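Local coordinates for protein endoglucanase (PDB 1VHO) that probably acts as a metal-dependent aminopeptidase of the M42 family, binding two divalent metal cations in each subunit, at residues E13-D18 and V167-D172; V68-F73 and D172-C177. All coordinates share one frame; numbering follows the deposited sequence.

Contact 1: E13-D18 and V167-D172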
loop_
_atom_site.group_PDB
_atom_site.type_symbol
_atom_site.label_atom_id
_atom_site.label_comp_id
_atom_site.label_asym_id
_atom_site.label_seq_id
_atom_site.Cartn_x
_atom_site.Cartn_y
_atom_site.Cartn_z
ATOM N N GLU A 13 11.012 3.216 5.591
ATOM C CA GLU A 13 11.139 4.391 4.731
ATOM C C GLU A 13 9.862 4.558 3.890
ATOM O O GLU A 13 9.413 5.699 3.753
ATOM C CB GLU A 13 12.371 4.343 3.810
ATOM C CG GLU A 13 13.664 4.392 4.616
ATOM C CD GLU A 13 14.918 4.584 3.756
ATOM O OE1 GLU A 13 14.937 4.485 2.528
ATOM O OE2 GLU A 13 15.962 4.841 4.373
ATOM N N LEU A 14 9.285 3.451 3.425
ATOM C CA LEU A 14 8.062 3.538 2.587
ATOM C C LEU A 14 6.892 4.024 3.436
ATOM O O LEU A 14 6.119 4.857 3.007
ATOM C CB LEU A 14 7.734 2.187 1.948
ATOM C CG LEU A 14 8.632 1.777 0.741
ATOM C CD1 LEU A 14 8.418 0.293 0.416
ATOM C CD2 LEU A 14 8.270 2.662 -0.438
ATOM N N SER A 15 6.835 3.517 4.667
ATOM C CA SER A 15 5.764 3.938 5.591
ATOM C C SER A 15 5.857 5.428 5.927
ATOM O O SER A 15 4.815 6.122 5.958
ATOM C CB SER A 15 5.936 3.089 6.859
ATOM O OG SER A 15 5.063 3.601 7.868
ATOM N N ASN A 16 7.067 5.938 6.144
ATOM C CA ASN A 16 7.227 7.348 6.531
ATOM C C ASN A 16 6.926 8.341 5.423
ATOM O O ASN A 16 6.578 9.487 5.760
ATOM C CB ASN A 16 8.626 7.619 7.098
ATOM C CG ASN A 16 8.826 6.959 8.453
ATOM O OD1 ASN A 16 7.889 6.703 9.206
ATOM N ND2 ASN A 16 10.089 6.693 8.804
ATOM N N LEU A 17 7.166 8.018 4.153
ATOM C CA LEU A 17 6.831 8.913 3.053
ATOM C C LEU A 17 5.328 9.256 3.057
ATOM O O LEU A 17 4.476 8.435 3.445
ATOM C CB LEU A 17 7.104 8.185 1.726
ATOM C CG LEU A 17 8.597 7.853 1.505
ATOM C CD1 LEU A 17 8.661 6.815 0.371
ATOM C CD2 LEU A 17 9.334 9.135 1.141
ATOM N N ASP A 18 5.024 10.471 2.564
ATOM C CA ASP A 18 3.634 10.893 2.490
ATOM C C ASP A 18 3.116 10.901 1.063
ATOM O O ASP A 18 3.588 11.686 0.214
ATOM C CB ASP A 18 3.438 12.267 3.144
ATOM C CG ASP A 18 3.780 12.310 4.621
ATOM O OD1 ASP A 18 3.760 11.261 5.302
ATOM O OD2 ASP A 18 4.113 13.411 5.159
ATOM N N VAL A 167 6.415 -1.364 12.524
ATOM C CA VAL A 167 5.127 -0.738 12.886
ATOM C C VAL A 167 5.128 0.677 12.285
ATOM O O VAL A 167 6.118 1.406 12.397
ATOM C CB VAL A 167 4.994 -0.630 14.418
ATOM C CG1 VAL A 167 3.706 0.097 14.790
ATOM C CG2 VAL A 167 4.956 -2.030 15.074
ATOM N N GLY A 168 4.033 1.037 11.602
ATOM C CA GLY A 168 4.013 2.384 11.005
ATOM C C GLY A 168 2.741 2.561 10.179
ATOM O O GLY A 168 1.891 1.670 10.099
ATOM N N LYS A 169 2.521 3.818 9.783
ATOM C CA LYS A 169 1.310 4.124 9.037
ATOM C C LYS A 169 1.391 3.545 7.619
ATOM O O LYS A 169 2.502 3.376 7.082
ATOM C CB LYS A 169 1.064 5.648 8.899
ATOM C CG LYS A 169 2.267 6.376 8.176
ATOM C CD LYS A 169 1.844 7.845 7.991
ATOM C CE LYS A 169 2.938 8.699 7.323
ATOM N NZ LYS A 169 3.073 8.472 5.866
ATOM N N ALA A 170 0.225 3.451 7.000
ATOM C CA ALA A 170 0.140 3.062 5.580
ATOM C C ALA A 170 0.804 1.786 5.138
ATOM O O ALA A 170 0.884 1.552 3.898
ATOM C CB ALA A 170 0.720 4.210 4.710
ATOM N N LEU A 171 1.080 0.850 6.048
ATOM C CA LEU A 171 1.641 -0.430 5.586
ATOM C C LEU A 171 0.654 -1.248 4.819
ATOM O O LEU A 171 1.024 -2.126 4.026
ATOM C CB LEU A 171 2.277 -1.169 6.785
ATOM C CG LEU A 171 3.513 -0.504 7.365
ATOM C CD1 LEU A 171 3.841 -1.035 8.765
ATOM C CD2 LEU A 171 4.746 -0.683 6.479
ATOM N N ASP A 172 -0.682 -1.021 4.959
ATOM C CA ASP A 172 -1.657 -1.765 4.201
ATOM C C ASP A 172 -1.404 -1.643 2.696
ATOM O O ASP A 172 -1.914 -2.477 1.944
ATOM C CB ASP A 172 -3.104 -1.437 4.597
ATOM C CG ASP A 172 -3.351 0.072 4.563
ATOM O OD1 ASP A 172 -3.222 0.670 3.487
ATOM O OD2 ASP A 172 -3.602 0.666 5.621
HETATM O O HOH W 1 4.990 5.447 10.027
#

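Contact 2: V68-F73 and D172-C177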
loop_
_atom_site.group_PDB
_atom_site.type_symbol
_atom_site.label_atom_id
_atom_site.label_comp_id
_atom_site.label_asym_id
_atom_site.label_seq_id
_atom_site.Cartn_x
_atom_site.Cartn_y
_atom_site.Cartn_z
ATOM N N VAL A 68 -0.466 2.378 -3.858
ATOM C CA VAL A 68 0.612 3.145 -3.222
ATOM C C VAL A 68 0.132 4.212 -2.250
ATOM O O VAL A 68 0.974 4.686 -1.460
ATOM C CB VAL A 68 1.537 3.868 -4.223
ATOM C CG1 VAL A 68 2.146 2.939 -5.277
ATOM C CG2 VAL A 68 0.824 4.999 -4.935
ATOM N N ASP A 69 -1.147 4.607 -2.323
ATOM C CA ASP A 69 -1.607 5.699 -1.472
ATOM C C ASP A 69 -1.844 5.373 -0.030
ATOM O O ASP A 69 -1.705 4.241 0.489
ATOM C CB ASP A 69 -2.880 6.354 -2.110
ATOM C CG ASP A 69 -4.127 5.498 -1.991
ATOM O OD1 ASP A 69 -4.010 4.280 -1.719
ATOM O OD2 ASP A 69 -5.276 5.961 -2.178
ATOM N N GLU A 70 -2.209 6.418 0.716
ATOM C CA GLU A 70 -2.550 6.319 2.125
ATOM C C GLU A 70 -3.702 7.291 2.401
ATOM O O GLU A 70 -3.974 8.187 1.592
ATOM C CB GLU A 70 -1.395 6.694 3.068
ATOM C CG GLU A 70 -0.948 8.190 2.883
ATOM C CD GLU A 70 0.425 8.355 3.548
ATOM O OE1 GLU A 70 0.483 8.589 4.783
ATOM O OE2 GLU A 70 1.457 8.232 2.873
ATOM N N ILE A 71 -4.290 7.178 3.565
ATOM C CA ILE A 71 -5.392 8.085 3.885
ATOM C C ILE A 71 -4.844 9.489 4.111
ATOM O O ILE A 71 -3.696 9.762 4.489
ATOM C CB ILE A 71 -6.196 7.604 5.090
ATOM C CG1 ILE A 71 -5.385 7.677 6.363
ATOM C CG2 ILE A 71 -6.715 6.174 4.844
ATOM C CD1 ILE A 71 -6.002 8.654 7.363
ATOM N N GLY A 72 -5.742 10.429 3.813
ATOM C CA GLY A 72 -5.392 11.832 3.982
ATOM C C GLY A 72 -6.705 12.612 4.241
ATOM O O GLY A 72 -7.821 12.057 4.113
ATOM N N PHE A 73 -6.517 13.844 4.626
ATOM C CA PHE A 73 -7.638 14.756 4.905
ATOM C C PHE A 73 -7.335 16.108 4.257
ATOM O O PHE A 73 -6.178 16.484 4.054
ATOM C CB PHE A 73 -7.758 15.043 6.436
ATOM C CG PHE A 73 -7.887 13.830 7.293
ATOM C CD1 PHE A 73 -9.108 13.286 7.602
ATOM C CD2 PHE A 73 -6.736 13.232 7.816
ATOM C CE1 PHE A 73 -9.218 12.143 8.403
ATOM C CE2 PHE A 73 -6.840 12.078 8.582
ATOM C CZ PHE A 73 -8.073 11.542 8.907
ATOM N N ASP A 172 -0.682 -1.021 4.959
ATOM C CA ASP A 172 -1.657 -1.765 4.201
ATOM C C ASP A 172 -1.404 -1.643 2.696
ATOM O O ASP A 172 -1.914 -2.477 1.944
ATOM C CB ASP A 172 -3.104 -1.437 4.597
ATOM C CG ASP A 172 -3.351 0.072 4.563
ATOM O OD1 ASP A 172 -3.222 0.670 3.487
ATOM O OD2 ASP A 172 -3.602 0.666 5.621
ATOM N N ASN A 173 -0.724 -0.570 2.233
ATOM C CA ASN A 173 -0.333 -0.513 0.835
ATOM C C ASN A 173 1.205 -0.545 0.712
ATOM O O ASN A 173 1.789 -1.163 -0.187
ATOM C CB ASN A 173 -0.814 0.799 0.159
ATOM C CG ASN A 173 -2.305 0.735 -0.131
ATOM O OD1 ASN A 173 -2.842 -0.377 -0.295
ATOM N ND2 ASN A 173 -2.950 1.882 -0.350
ATOM N N ARG A 174 1.895 0.128 1.642
ATOM C CA ARG A 174 3.366 0.240 1.545
ATOM C C ARG A 174 4.105 -1.094 1.739
ATOM O O ARG A 174 5.164 -1.291 1.118
ATOM C CB ARG A 174 3.912 1.325 2.434
ATOM C CG ARG A 174 3.363 2.752 2.188
ATOM C CD ARG A 174 3.897 3.381 0.884
ATOM N NE ARG A 174 2.974 4.470 0.536
ATOM C CZ ARG A 174 2.780 5.600 1.195
ATOM N NH1 ARG A 174 3.477 5.918 2.292
ATOM N NH2 ARG A 174 1.763 6.392 0.762
ATOM N N ALA A 175 3.540 -2.027 2.504
ATOM C CA ALA A 175 4.242 -3.328 2.638
ATOM C C ALA A 175 4.240 -4.016 1.283
ATOM O O ALA A 175 5.266 -4.601 0.910
ATOM C CB ALA A 175 3.534 -4.213 3.664
ATOM N N SER A 176 3.157 -3.897 0.507
ATOM C CA SER A 176 3.080 -4.493 -0.818
ATOM C C SER A 176 4.040 -3.825 -1.808
ATOM O O SER A 176 4.636 -4.490 -2.672
ATOM C CB SER A 176 1.644 -4.389 -1.361
ATOM O OG SER A 176 0.756 -5.186 -0.534
ATOM N N CYS A 177 4.195 -2.507 -1.698
ATOM C CA CYS A 177 5.163 -1.779 -2.501
ATOM C C CYS A 177 6.554 -2.381 -2.161
ATOM O O CYS A 177 7.301 -2.628 -3.107
ATOM C CB CYS A 177 5.212 -0.258 -2.125
ATOM S SG CYS A 177 3.672 0.550 -2.745
HETATM O O HOH W 2 -2.157 3.096 3.094
#

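Contact 1: E13-D18 and V167-D172
S15, in the last turn of helix 7-16, donates its hydroxyl to the backbone carbonyl of K169, OG to O 2.7 Å, in the carbonyl plane and on a lone pair. OG stands anti to the backbone N (chi1 171°), which swings it out from the helix onto the K169 backbone. A water donates to S15 OG at 2.8 Å and accepts from K169 N at 3.0 Å. It also donates a longer bond to N16 OD1, which has a further donor in A159 N. The amide of K169 is thus served through the water, its direct line to OG being badly angled. S15 OG also lies against G168 C, on the side where a CB of that glycine would point.

K169 returns the bond with its side chain. The chain runs straight past S15 O and bends at chi4 (76°), bringing NZ to 2.9 Å from S15 O, in the carbonyl plane with a C=O...N angle of 160°. The same NZ forms a salt bridge with D18 OD1 at 2.9 Å, nearly in line with the carboxylate C-O bond, the two side chains crossing at about a right angle. E70 supplies a second carboxylate to the ammonium, while D18 is also held by R102 and Y104. A methionine in place of K169 would probably leave S15 O without this donor and the carboxylates of D18 and E70 without their shared positive charge. S15 CB against L171 CD2, 4.0 Å apart, adds a small apolar touch.

The lysine ammonium at the C-terminal end of helix 7-16 probably complements the helix dipole. The contact ties this N-terminal helix to the turn between strand 165-168 and helix 171-187, whose first turn carries D172, a predicted ligand of both zinc ions.

Contact 2: V68-F73 and D172-C177
V68 O is gripped side-on by two nitrogens of R174, NE at 2.8 Å and NH2 at 2.9 Å, and lies in the plane of the guanidinium. Around the same edge, E70 OE2 accepts from R174 NH2 at 2.8 Å in a salt bridge and from NH1 in a weaker bond. The carboxylate is turned 55° from the guanidinium plane, which rules out a flat two-pronged pairing; NH2 comes to OE2 on its anti side and somewhat out of the carboxylate plane. R174 reaches this loop from helix 171-187 because its chain bends at chi2 (-72°). L14 O and L17 O take up NH1 as well, and G19 N donates to E70 OE2, so both charged ends have partners beyond the pair.

One residue along on each side, N173 ND2 donates to D69 O at 2.8 Å, a fairly straight bond from a donor 42° above the carbonyl plane. The same D69 O receives a water at 2.9 Å that also donates to D172 OD1, linking the loop to a predicted zinc ligand. N173 OD1 is bonded to R281, and D69 OD2 to S21 OG. On the apolar flank V68 CG1 meets C177 SG at 3.8 Å, with F200 touching both side chains.

The loop after strand 61-67 is thereby pinned to the helix mainly through its carbonyls. With one carboxylate and several carbonyl oxygens around it in a buried setting, R174 is likely to keep its positive charge and to favour an ionised E70.

How the contacts relate
Contacts 1 and 2 lie with their centres about 7 Å apart and interlock through charge. K169 NZ of contact 1 bridges to E70 OE1 of contact 2 at 2.8 Å, and R174 NH1 of contact 2 probably donates to L14 O of contact 1 at 2.9 Å. One glutamate thus joins both basic groups, and the end of helix 7-16 is met by each. Both contacts use the start of helix 171-187 and share D172, predicted to bind both zinc ions. Contact 2 is close to the predicted site, the N173 side chain coming within about 3 Å of that of H67; in contact 1, K169 stays about 10 Å from H309.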